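Local coordinates for pumilio homolog 23 (Arabidopsis thaliana, PDB 5WZJ), which binds RNA sequence-specifically through its pumilio repeats, recognising a segment of 18S rRNA, and probably regulates translation and mRNA stability, at residues 527-532 with 552-557; 488-493 with 518-523; 417-422 with 460-465; 387-392 with 396-401; 353-356 with 362-365. All blocks are in the same frame, centred on the assembly; numbering follows the deposited sequence.

Contact 1: residues 527-532 with 552-557; sequences ELLDVK and GYASRP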
# COMPACT_ATOMS: atom_id res chain seq x y z
N GLU A 527 -26.93 19.89 18.24
CA GLU A 527 -25.59 20.46 18.23
C GLU A 527 -25.14 20.83 16.82
O GLU A 527 -24.51 21.87 16.62
CB GLU A 527 -24.60 19.49 18.89
CG GLU A 527 -24.81 19.37 20.39
CD GLU A 527 -23.75 18.53 21.08
OE1 GLU A 527 -24.09 17.76 22.01
OE2 GLU A 527 -22.56 18.63 20.69
N LEU A 528 -25.45 19.99 15.82
CA LEU A 528 -25.09 20.34 14.45
C LEU A 528 -25.86 21.56 13.97
O LEU A 528 -25.35 22.35 13.16
CB LEU A 528 -25.33 19.16 13.51
CG LEU A 528 -24.60 17.85 13.79
CD1 LEU A 528 -24.53 17.00 12.54
CD2 LEU A 528 -23.22 18.11 14.36
N LEU A 529 -27.10 21.72 14.45
CA LEU A 529 -27.89 22.89 14.10
C LEU A 529 -27.17 24.18 14.49
O LEU A 529 -27.16 25.14 13.72
CB LEU A 529 -29.25 22.79 14.78
CG LEU A 529 -30.40 23.68 14.32
CD1 LEU A 529 -30.44 23.76 12.80
CD2 LEU A 529 -31.70 23.12 14.87
N ASP A 530 -26.52 24.20 15.66
CA ASP A 530 -25.83 25.40 16.11
C ASP A 530 -24.65 25.79 15.22
O ASP A 530 -24.25 26.96 15.22
CB ASP A 530 -25.33 25.22 17.54
CG ASP A 530 -26.45 25.20 18.56
OD1 ASP A 530 -27.48 25.87 18.33
OD2 ASP A 530 -26.31 24.51 19.59
N VAL A 531 -24.07 24.85 14.48
CA VAL A 531 -22.93 25.14 13.63
C VAL A 531 -23.27 24.93 12.16
O VAL A 531 -22.38 24.76 11.33
CB VAL A 531 -21.70 24.30 14.04
CG1 VAL A 531 -21.37 24.52 15.52
CG2 VAL A 531 -21.94 22.82 13.76
N LYS A 532 -24.57 24.96 11.83
CA LYS A 532 -25.02 24.57 10.50
C LYS A 532 -24.41 25.45 9.41
O LYS A 532 -24.11 24.97 8.31
CB LYS A 532 -26.54 24.62 10.42
CG LYS A 532 -27.09 24.15 9.09
CD LYS A 532 -28.41 24.82 8.75
CE LYS A 532 -28.70 24.71 7.25
NZ LYS A 532 -29.90 25.50 6.86
N GLY A 552 -34.72 19.31 8.32
CA GLY A 552 -36.03 18.83 8.75
C GLY A 552 -36.20 18.87 10.26
O GLY A 552 -37.30 19.12 10.77
N TYR A 553 -35.11 18.61 11.00
CA TYR A 553 -35.16 18.75 12.45
C TYR A 553 -35.44 20.19 12.87
O TYR A 553 -36.22 20.44 13.80
CB TYR A 553 -33.84 18.26 13.08
CG TYR A 553 -33.78 18.53 14.56
CD1 TYR A 553 -34.62 17.85 15.44
CD2 TYR A 553 -32.92 19.49 15.08
CE1 TYR A 553 -34.58 18.11 16.80
CE2 TYR A 553 -32.88 19.76 16.44
CZ TYR A 553 -33.71 19.07 17.30
OH TYR A 553 -33.68 19.33 18.65
N ALA A 554 -34.82 21.16 12.20
CA ALA A 554 -35.05 22.56 12.54
C ALA A 554 -36.48 22.99 12.22
O ALA A 554 -37.12 23.69 13.01
CB ALA A 554 -34.05 23.45 11.81
N SER A 555 -36.99 22.57 11.06
CA SER A 555 -38.25 23.09 10.54
C SER A 555 -39.47 22.30 11.03
O SER A 555 -40.46 22.90 11.44
CB SER A 555 -38.21 23.11 9.00
OG SER A 555 -38.15 21.81 8.45
N ARG A 556 -39.42 20.97 10.99
CA ARG A 556 -40.51 20.11 11.47
C ARG A 556 -39.98 19.11 12.49
O ARG A 556 -39.93 17.91 12.22
CB ARG A 556 -41.19 19.36 10.32
CG ARG A 556 -41.67 20.19 9.16
CD ARG A 556 -42.71 21.20 9.60
NE ARG A 556 -44.06 20.66 9.73
CZ ARG A 556 -45.01 20.80 8.80
NH1 ARG A 556 -46.23 20.31 9.01
NH2 ARG A 556 -44.75 21.43 7.66
N PRO A 557 -39.59 19.58 13.68
CA PRO A 557 -38.95 18.65 14.64
C PRO A 557 -39.81 17.45 15.02
O PRO A 557 -39.26 16.36 15.24
CB PRO A 557 -38.66 19.55 15.86
CG PRO A 557 -39.57 20.73 15.70
CD PRO A 557 -39.71 20.94 14.22
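Leu529 reaches from the last turn of helix 518-530 to Tyr553 and Ala554 on helix 550-555, and its two methyls make the whole contact. The close part is small. Leu529 CD2 comes within 3.8 Å of Tyr553 CD2 and 3.9 Å of Tyr553 CE2, meeting the CD2-CE2 bond of the ring obliquely. The other methyl, Leu529 CD1, lies 3.8 Å from Ala554 CB, and CD2 stands almost as near to that same atom, so the alanine methyl sits against the fork of the leucine. In both larger residues CG is anti to the backbone N (chi1 -164° for Leu529, 173° for Tyr553), which sends each side chain out between the two helices, where they meet.

The other side is loose. Ala554 is exposed, Leu529 partly exposed, and just 120 Å² is buried, with no hydrogen bond or charge pair joining the two segments. The patch is thus purely apolar and borders on solvent, although Lys532 pairs with Asp551, just before 552-557.

Around this surface patch the packing is carried on by other helices. Tyr553 meets the ring of Trp560 on helix 557-565 edge-to-face, and Leu529 also rests on Ile550. Glu527, which takes no part in the patch, accepts hydrogen bonds from Gly494 N and Phe496 N, while its neighbour Leu528 packs between helices 496-501 and 541-547, near the C-terminal end of the superhelix.

Contact 2: residues 488-493 with 518-523; sequences LIIKLR and LTLREA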
# COMPACT_ATOMS: atom_id res chain seq x y z
N LEU A 488 -19.96 5.84 26.22
CA LEU A 488 -18.93 6.62 25.53
C LEU A 488 -19.56 7.75 24.73
O LEU A 488 -19.07 8.88 24.75
CB LEU A 488 -18.08 5.71 24.63
CG LEU A 488 -16.94 6.43 23.87
CD1 LEU A 488 -15.71 5.57 23.79
CD2 LEU A 488 -17.37 6.87 22.48
N ILE A 489 -20.61 7.44 23.97
CA ILE A 489 -21.25 8.46 23.14
C ILE A 489 -21.70 9.64 23.99
O ILE A 489 -21.52 10.81 23.61
CB ILE A 489 -22.42 7.84 22.36
CG1 ILE A 489 -21.88 6.84 21.32
CG2 ILE A 489 -23.27 8.94 21.68
CD1 ILE A 489 -22.97 6.05 20.59
N ILE A 490 -22.28 9.37 25.17
CA ILE A 490 -22.73 10.45 26.04
C ILE A 490 -21.57 11.36 26.44
O ILE A 490 -21.74 12.58 26.56
CB ILE A 490 -23.47 9.87 27.27
CG1 ILE A 490 -24.83 9.34 26.82
CG2 ILE A 490 -23.63 10.92 28.38
CD1 ILE A 490 -25.55 8.47 27.86
N LYS A 491 -20.38 10.80 26.61
CA LYS A 491 -19.28 11.68 26.99
C LYS A 491 -18.78 12.54 25.83
O LYS A 491 -17.92 13.40 26.05
CB LYS A 491 -18.14 10.87 27.60
CG LYS A 491 -18.47 10.50 29.07
CD LYS A 491 -17.33 9.80 29.77
CE LYS A 491 -17.28 8.33 29.41
NZ LYS A 491 -16.37 7.61 30.37
N LEU A 492 -19.30 12.36 24.62
CA LEU A 492 -19.01 13.29 23.53
C LEU A 492 -20.00 14.45 23.45
O LEU A 492 -19.80 15.35 22.63
CB LEU A 492 -19.00 12.55 22.19
CG LEU A 492 -17.88 11.52 21.99
CD1 LEU A 492 -18.04 10.82 20.65
CD2 LEU A 492 -16.51 12.18 22.07
N ARG A 493 -21.04 14.44 24.29
CA ARG A 493 -22.05 15.49 24.24
C ARG A 493 -21.42 16.85 24.48
O ARG A 493 -20.51 17.01 25.29
CB ARG A 493 -23.14 15.25 25.29
CG ARG A 493 -24.10 14.11 24.94
CD ARG A 493 -25.36 14.12 25.81
NE ARG A 493 -26.20 15.30 25.59
CZ ARG A 493 -27.46 15.41 26.02
NH1 ARG A 493 -28.02 14.41 26.68
NH2 ARG A 493 -28.15 16.52 25.79
N LEU A 518 -33.41 7.75 20.17
CA LEU A 518 -33.98 9.03 19.75
C LEU A 518 -33.44 10.19 20.57
O LEU A 518 -33.15 11.27 20.02
CB LEU A 518 -35.51 9.00 19.85
CG LEU A 518 -36.22 10.34 19.58
CD1 LEU A 518 -35.87 10.89 18.20
CD2 LEU A 518 -37.73 10.22 19.72
N THR A 519 -33.30 10.00 21.88
CA THR A 519 -32.86 11.09 22.75
C THR A 519 -31.49 11.61 22.35
O THR A 519 -31.29 12.82 22.25
CB THR A 519 -32.83 10.62 24.20
OG1 THR A 519 -34.15 10.20 24.58
CG2 THR A 519 -32.37 11.74 25.11
N LEU A 520 -30.54 10.71 22.12
CA LEU A 520 -29.21 11.18 21.77
C LEU A 520 -29.12 11.62 20.31
O LEU A 520 -28.33 12.52 19.99
CB LEU A 520 -28.18 10.10 22.10
CG LEU A 520 -27.99 9.93 23.62
CD1 LEU A 520 -27.34 8.59 23.95
CD2 LEU A 520 -27.20 11.10 24.22
N ARG A 521 -29.92 11.03 19.42
CA ARG A 521 -29.99 11.54 18.05
C ARG A 521 -30.45 12.99 18.03
O ARG A 521 -29.89 13.81 17.29
CB ARG A 521 -30.93 10.69 17.21
CG ARG A 521 -30.32 9.36 16.84
CD ARG A 521 -31.19 8.61 15.85
NE ARG A 521 -30.63 7.30 15.58
CZ ARG A 521 -31.03 6.50 14.60
NH1 ARG A 521 -32.01 6.88 13.79
NH2 ARG A 521 -30.45 5.32 14.44
N GLU A 522 -31.44 13.32 18.85
CA GLU A 522 -31.91 14.69 18.93
C GLU A 522 -30.83 15.61 19.50
O GLU A 522 -30.65 16.73 19.01
CB GLU A 522 -33.17 14.76 19.79
CG GLU A 522 -33.76 16.14 19.83
CD GLU A 522 -35.17 16.17 20.36
OE1 GLU A 522 -35.68 15.11 20.79
OE2 GLU A 522 -35.76 17.27 20.33
N ALA A 523 -30.10 15.16 20.52
CA ALA A 523 -29.02 15.97 21.07
C ALA A 523 -27.94 16.24 20.02
O ALA A 523 -27.48 17.38 19.88
CB ALA A 523 -28.42 15.30 22.31
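Leu520 pushes its branched end between Ile490 and Arg493, the first and last residues of a type I turn at the end of segment 488-493. The apolar part centres on this leucine. Leu520 CD1 and CD2 both lie 3.9 Å from Ile490 CG1, the two side chains meeting at about a right angle. Leu520 CD2 is also 3.9 Å from Arg493 CD, which adds a second apolar neighbour.

A different kind of contact forms at the far end of Arg493. Its chain bends at chi3 (65°), setting one face of the guanidinium against Ala523, whose CB lies 3.6 Å above the plane, offset toward the rim. The nearest atom of the group is Arg493 NH2, 3.7 Å from Ala523 CB, and CZ follows closely.

Hydrogen bonds across the segments are absent; the turn closes through Arg493 N to Ile490 O at 3.0 Å.

Both segments reach into pumilio repeat 8, where helix 518-530 packs against the turn that enters the repeat. The chemistry is mixed: a buried leucine seals the inner part, whereas the arginine, an exposed residue, contributes carbon and a flat face, and its charge finds no partner across the contact.

Contact 3: residues 417-422 with 460-465; sequences WEWAPG and TETAKD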
# COMPACT_ATOMS: atom_id res chain seq x y z
N TRP A 417 3.23 8.97 33.51
CA TRP A 417 2.67 9.34 32.22
C TRP A 417 1.18 9.04 32.19
O TRP A 417 0.73 8.00 32.67
CB TRP A 417 3.39 8.59 31.09
CG TRP A 417 2.95 9.04 29.74
CD1 TRP A 417 3.56 9.99 28.96
CD2 TRP A 417 1.80 8.59 29.01
NE1 TRP A 417 2.86 10.15 27.79
CE2 TRP A 417 1.78 9.31 27.79
CE3 TRP A 417 0.80 7.65 29.26
CZ2 TRP A 417 0.78 9.11 26.82
CZ3 TRP A 417 -0.20 7.46 28.29
CH2 TRP A 417 -0.20 8.19 27.09
N GLU A 418 0.40 9.96 31.63
CA GLU A 418 -1.04 9.73 31.54
C GLU A 418 -1.60 10.05 30.17
O GLU A 418 -2.61 9.47 29.76
CB GLU A 418 -1.78 10.56 32.58
CG GLU A 418 -1.63 10.06 33.99
CD GLU A 418 -2.52 10.81 34.95
OE1 GLU A 418 -3.58 11.31 34.49
OE2 GLU A 418 -2.16 10.91 36.14
N TRP A 419 -0.98 10.99 29.46
CA TRP A 419 -1.56 11.58 28.26
C TRP A 419 -0.48 12.39 27.56
O TRP A 419 0.55 12.71 28.16
CB TRP A 419 -2.78 12.45 28.61
CG TRP A 419 -3.70 12.78 27.46
CD1 TRP A 419 -3.88 14.01 26.86
CD2 TRP A 419 -4.58 11.87 26.77
NE1 TRP A 419 -4.80 13.91 25.85
CE2 TRP A 419 -5.25 12.61 25.77
CE3 TRP A 419 -4.87 10.51 26.90
CZ2 TRP A 419 -6.18 12.04 24.91
CZ3 TRP A 419 -5.80 9.94 26.04
CH2 TRP A 419 -6.44 10.70 25.06
N ALA A 420 -0.73 12.74 26.29
CA ALA A 420 0.13 13.64 25.52
C ALA A 420 -0.73 14.77 24.97
O ALA A 420 -1.15 14.74 23.80
CB ALA A 420 0.87 12.90 24.40
N PRO A 421 -1.02 15.79 25.78
CA PRO A 421 -2.01 16.80 25.38
C PRO A 421 -1.67 17.47 24.06
O PRO A 421 -0.54 17.93 23.84
CB PRO A 421 -1.99 17.80 26.55
CG PRO A 421 -1.40 17.05 27.69
CD PRO A 421 -0.41 16.09 27.09
N GLY A 422 -2.65 17.48 23.15
CA GLY A 422 -2.49 18.10 21.85
C GLY A 422 -1.73 17.28 20.82
O GLY A 422 -1.74 17.65 19.64
N THR A 460 -13.09 13.01 23.85
CA THR A 460 -13.31 13.99 22.78
C THR A 460 -12.01 14.30 22.05
O THR A 460 -12.01 14.43 20.82
CB THR A 460 -13.93 15.28 23.33
OG1 THR A 460 -13.01 15.91 24.22
CG2 THR A 460 -15.20 14.98 24.09
N GLU A 461 -10.90 14.40 22.78
CA GLU A 461 -9.61 14.56 22.12
C GLU A 461 -9.32 13.40 21.17
O GLU A 461 -8.77 13.59 20.08
CB GLU A 461 -8.48 14.67 23.15
CG GLU A 461 -8.49 15.97 23.91
CD GLU A 461 -8.10 17.14 23.04
OE1 GLU A 461 -6.89 17.39 22.90
OE2 GLU A 461 -9.02 17.80 22.49
N THR A 462 -9.69 12.17 21.57
CA THR A 462 -9.49 11.01 20.70
C THR A 462 -10.33 11.14 19.44
O THR A 462 -9.85 10.88 18.33
CB THR A 462 -9.85 9.72 21.45
OG1 THR A 462 -9.09 9.65 22.67
CG2 THR A 462 -9.56 8.47 20.57
N ALA A 463 -11.60 11.55 19.60
CA ALA A 463 -12.49 11.68 18.45
C ALA A 463 -12.00 12.74 17.47
O ALA A 463 -12.22 12.62 16.26
CB ALA A 463 -13.90 12.02 18.92
N LYS A 464 -11.34 13.78 17.96
CA LYS A 464 -10.83 14.85 17.11
C LYS A 464 -9.53 14.48 16.42
O LYS A 464 -9.01 15.29 15.66
CB LYS A 464 -10.61 16.12 17.93
CG LYS A 464 -11.88 16.67 18.56
CD LYS A 464 -11.60 17.92 19.38
CE LYS A 464 -12.81 18.27 20.23
NZ LYS A 464 -12.60 19.47 21.10
N ASP A 465 -8.98 13.30 16.67
CA ASP A 465 -7.74 12.86 16.07
C ASP A 465 -8.07 11.95 14.89
O ASP A 465 -8.92 11.07 15.01
CB ASP A 465 -6.87 12.11 17.09
CG ASP A 465 -5.52 11.68 16.51
OD1 ASP A 465 -5.47 10.66 15.79
OD2 ASP A 465 -4.52 12.36 16.80
O HOH W 1 -5.15 15.70 23.53
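The indole of Trp419 points its six-membered ring at Glu461 and Thr462 on helix 456-463, meeting them by its edge. Along 417-422, which has no regular secondary structure, Trp417 comes first and does not itself reach the helix; Trp419 N lies 3.4 Å from the Trp417 ring plane, over the centre of one face. At Trp419 the side chain leaves with CG anti to the backbone N (chi1 -163°), carrying the indole across to the helix. Trp419 CZ2 lies 3.9 Å from Glu461 CB, and Trp419 CH2 is 3.7 Å from Thr462 OG1, which sits in the ring plane. That hydroxyl is hydrogen-bonded to Tyr458 O, so the indole edge covers an oxygen already satisfied.

Beyond Ala420 and Pro421, Gly422 adopts a positive phi of 79°, and Gly422 N faces the same water as the indole. The water accepts from Trp419 NE1 at 3.0 Å and from Gly422 N at 3.1 Å, and donates to Glu461 OE1. The water to Glu461 OE1 distance of 2.5 Å is short, and its exact value is doubtful. Loop and helix are thus joined in polar terms through one water, which Glu461 reaches by a bend at chi2 (-69°).

Among the helices, the loop passes over helix 398-403, where Trp419 rests on Pro400. The indole is stacked on Tyr458 and lies edge-to-face with Phe404, so it is packed between helix 456-463, within pumilio repeat 7, and Pro400 and Phe404, in and just after helix 398-403.

Contact 4: residues 387-392 with 396-401; sequences AVCSTN and ISILPR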
# COMPACT_ATOMS: atom_id res chain seq x y z
N ALA A 387 2.27 -6.28 28.03
CA ALA A 387 3.44 -5.59 27.51
C ALA A 387 3.38 -4.10 27.77
O ALA A 387 4.43 -3.45 27.89
CB ALA A 387 3.58 -5.84 26.01
N VAL A 388 2.18 -3.53 27.86
CA VAL A 388 2.04 -2.08 27.95
C VAL A 388 1.79 -1.67 29.39
O VAL A 388 2.18 -0.58 29.82
CB VAL A 388 0.92 -1.58 27.02
CG1 VAL A 388 0.69 -0.09 27.19
CG2 VAL A 388 1.26 -1.91 25.56
N CYS A 389 1.15 -2.56 30.15
CA CYS A 389 0.74 -2.30 31.53
C CYS A 389 1.33 -3.39 32.43
O CYS A 389 0.75 -4.47 32.55
CB CYS A 389 -0.78 -2.27 31.64
SG CYS A 389 -1.54 -1.06 30.53
N SER A 390 2.46 -3.08 33.07
CA SER A 390 3.19 -4.08 33.84
C SER A 390 2.53 -4.40 35.18
O SER A 390 2.63 -5.53 35.66
CB SER A 390 4.63 -3.63 34.06
OG SER A 390 4.64 -2.45 34.86
N THR A 391 1.88 -3.42 35.81
CA THR A 391 1.19 -3.63 37.07
C THR A 391 -0.31 -3.79 36.83
O THR A 391 -0.85 -3.36 35.81
CB THR A 391 1.42 -2.48 38.05
OG1 THR A 391 0.87 -1.27 37.49
CG2 THR A 391 2.91 -2.28 38.34
N ASN A 392 -0.98 -4.41 37.81
CA ASN A 392 -2.42 -4.57 37.71
C ASN A 392 -3.12 -3.22 37.62
O ASN A 392 -4.04 -3.04 36.82
CB ASN A 392 -2.96 -5.35 38.92
CG ASN A 392 -3.01 -6.84 38.66
OD1 ASN A 392 -2.13 -7.58 39.08
ND2 ASN A 392 -4.05 -7.28 37.96
N ILE A 396 -5.85 -0.14 33.56
CA ILE A 396 -6.94 0.76 33.18
C ILE A 396 -6.47 1.78 32.13
O ILE A 396 -7.29 2.37 31.42
CB ILE A 396 -7.51 1.47 34.43
CG1 ILE A 396 -8.80 2.23 34.11
CG2 ILE A 396 -6.48 2.42 35.02
CD1 ILE A 396 -9.98 1.34 33.77
N SER A 397 -5.16 1.96 31.98
CA SER A 397 -4.60 2.93 31.06
C SER A 397 -4.17 2.31 29.73
O SER A 397 -3.42 2.94 28.97
CB SER A 397 -3.42 3.65 31.71
OG SER A 397 -3.88 4.47 32.77
N ILE A 398 -4.63 1.10 29.42
CA ILE A 398 -4.16 0.46 28.19
C ILE A 398 -4.52 1.30 26.97
O ILE A 398 -3.70 1.46 26.05
CB ILE A 398 -4.68 -0.99 28.10
CG1 ILE A 398 -4.20 -1.66 26.82
CG2 ILE A 398 -6.18 -1.02 28.18
CD1 ILE A 398 -2.69 -1.77 26.72
N LEU A 399 -5.72 1.88 26.94
CA LEU A 399 -6.12 2.67 25.77
C LEU A 399 -5.27 3.91 25.62
O LEU A 399 -4.67 4.11 24.53
CB LEU A 399 -7.62 2.99 25.82
CG LEU A 399 -8.46 2.43 24.67
CD1 LEU A 399 -7.94 2.90 23.31
CD2 LEU A 399 -8.51 0.89 24.74
N PRO A 400 -5.14 4.82 26.60
CA PRO A 400 -4.28 5.99 26.41
C PRO A 400 -2.86 5.65 26.00
O PRO A 400 -2.27 6.34 25.16
CB PRO A 400 -4.30 6.68 27.78
CG PRO A 400 -5.56 6.25 28.41
CD PRO A 400 -5.80 4.84 27.93
N ARG A 401 -2.28 4.59 26.57
CA ARG A 401 -0.90 4.27 26.25
C ARG A 401 -0.76 3.78 24.82
O ARG A 401 0.25 4.07 24.17
CB ARG A 401 -0.35 3.24 27.24
CG ARG A 401 -0.26 3.79 28.67
CD ARG A 401 0.20 2.75 29.66
NE ARG A 401 0.27 3.30 31.01
CZ ARG A 401 0.85 2.68 32.04
NH1 ARG A 401 1.41 1.48 31.87
NH2 ARG A 401 0.87 3.26 33.23
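Val388, the last residue of helix 377-388, meets Ile398 and Arg401 at the start of the next helix, 398-403. Ile398 has CG1 anti to its backbone N, and a turn at chi2 (61°) then swings CD1 back onto Val388, 3.6 Å from its CB. Val388 CG1 takes the other neighbour, lying 3.5 Å from Arg401 CB and 3.8 Å from Arg401 CD, as the two side chains run past each other in opposite directions. Cys389 places SG 3.8 Å from Ile398 CA, so its sulfur packs on the first turn of the helix.

Arg401 is extended from CG to NE, which carries its guanidinium to the carbonyl of Val388. Arg401 NH1 donates to Val388 O at 3.0 Å with an N-H...O angle of 144°, the oxygen in the guanidinium plane while the donor is tilted 19° from the carbonyl plane. A methionine here would probably leave Val388 O without this donor and the C-terminal end of helix 377-388 without its positive charge.

The contact joins successive helices of the NOP9-like PUF repeat domain. Its chemistry is buried apolar packing joined by one bent hydrogen bond from a charged donor, likely to offset the partial negative charge at that helix end.

Contact 5: residues 353-356 with 362-365; sequences DLLE and VVAS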
# COMPACT_ATOMS: atom_id res chain seq x y z
N ASP A 353 9.56 -5.76 24.43
CA ASP A 353 10.76 -5.42 23.67
C ASP A 353 10.41 -4.82 22.32
O ASP A 353 10.92 -3.76 21.94
CB ASP A 353 11.62 -6.67 23.46
CG ASP A 353 11.88 -7.42 24.75
OD1 ASP A 353 10.96 -8.12 25.23
OD2 ASP A 353 13.01 -7.33 25.25
N LEU A 354 9.52 -5.49 21.58
CA LEU A 354 9.17 -5.02 20.25
C LEU A 354 8.57 -3.62 20.29
O LEU A 354 8.94 -2.76 19.48
CB LEU A 354 8.21 -6.01 19.59
CG LEU A 354 8.80 -7.39 19.23
CD1 LEU A 354 7.72 -8.35 18.76
CD2 LEU A 354 9.87 -7.25 18.16
N LEU A 355 7.67 -3.36 21.24
CA LEU A 355 7.09 -2.02 21.34
C LEU A 355 8.14 -0.99 21.76
O LEU A 355 8.15 0.13 21.23
CB LEU A 355 5.92 -2.03 22.32
CG LEU A 355 4.71 -2.87 21.92
CD1 LEU A 355 3.73 -2.92 23.07
CD2 LEU A 355 4.03 -2.29 20.68
N GLU A 356 9.02 -1.35 22.70
CA GLU A 356 10.07 -0.44 23.14
C GLU A 356 10.99 -0.05 21.98
O GLU A 356 11.42 1.10 21.88
CB GLU A 356 10.90 -1.08 24.26
CG GLU A 356 10.19 -1.15 25.60
CD GLU A 356 10.96 -1.99 26.62
OE1 GLU A 356 11.96 -2.64 26.25
OE2 GLU A 356 10.55 -2.01 27.80
N VAL A 362 5.13 -5.46 13.90
CA VAL A 362 5.22 -6.90 14.12
C VAL A 362 4.11 -7.35 15.06
O VAL A 362 3.42 -8.35 14.81
CB VAL A 362 6.60 -7.29 14.67
CG1 VAL A 362 6.66 -8.79 14.95
CG2 VAL A 362 7.71 -6.87 13.71
N VAL A 363 3.93 -6.61 16.16
CA VAL A 363 2.87 -6.93 17.12
C VAL A 363 1.51 -6.84 16.45
O VAL A 363 0.68 -7.74 16.58
CB VAL A 363 2.97 -5.98 18.34
CG1 VAL A 363 1.81 -6.24 19.30
CG2 VAL A 363 4.29 -6.18 19.05
N ALA A 364 1.26 -5.75 15.72
CA ALA A 364 0.00 -5.59 15.00
C ALA A 364 -0.26 -6.75 14.05
O ALA A 364 -1.39 -7.24 13.95
CB ALA A 364 0.01 -4.27 14.21
N SER A 365 0.77 -7.20 13.33
CA SER A 365 0.55 -8.29 12.39
C SER A 365 0.17 -9.57 13.11
O SER A 365 -0.71 -10.31 12.65
CB SER A 365 1.81 -8.51 11.53
OG SER A 365 2.11 -7.35 10.77
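Leu354 leaves helix 351-356 with CG beside the backbone N and anti to its carbonyl carbon (chi1 -69°), which aims its branched end at Val362 and Val363 on helix 360-373. Val363, at chi1 176°, holds CG2 anti to the carbonyl carbon, and it is this methyl that does the touching.

CG2 of Val363 lies 4.0 Å from Leu354 CB and 4.1 Å from Leu354 CD1, so it rests along the base and one branch of the leucine. Val363 CG2 also meets the next residue of helix 351-356, standing 4.2 Å from Leu355 CD2, and so touches two consecutive leucines. Val362 takes the far end of Leu354: its CG1 is 4.0 Å from Leu354 CD1, the side chains crossing at about a right angle.

Leu354 continues onto Phe315 and Ser318 of helix 314-318, and Leu355 onto Leu384 and Val388 of helix 377-388, so the contact, which joins successive helices, belongs to the larger core of the NOP9-like PUF repeat domain.

All four touching residues are buried, and the contact is made wholly of aliphatic carbon at unstrained distances. Its cohesion therefore rests on van der Waals packing and the exclusion of water rather than on any directed bond.

Contacts 4 and 5 are buried, contacts 2 and 3 partly so, and contact 1 lies at the surface. Contacts 1 and 2 use the two ends of helix 518-530, while 4 and 5 meet where Leu355 packs on Val388. Contact 3 touches contact 4 through Trp417 and Pro400, and contact 2 through Thr460 and Leu492, so all five follow one another along the superhelix. Burial does not fix the chemistry: contact 5 is purely aliphatic, whereas contact 4 holds the one direct hydrogen bond among the five. Contact 3 makes its polar link through a water, contact 2 turns a guanidinium face to a methyl, and contact 1, though superficial, is again apolar.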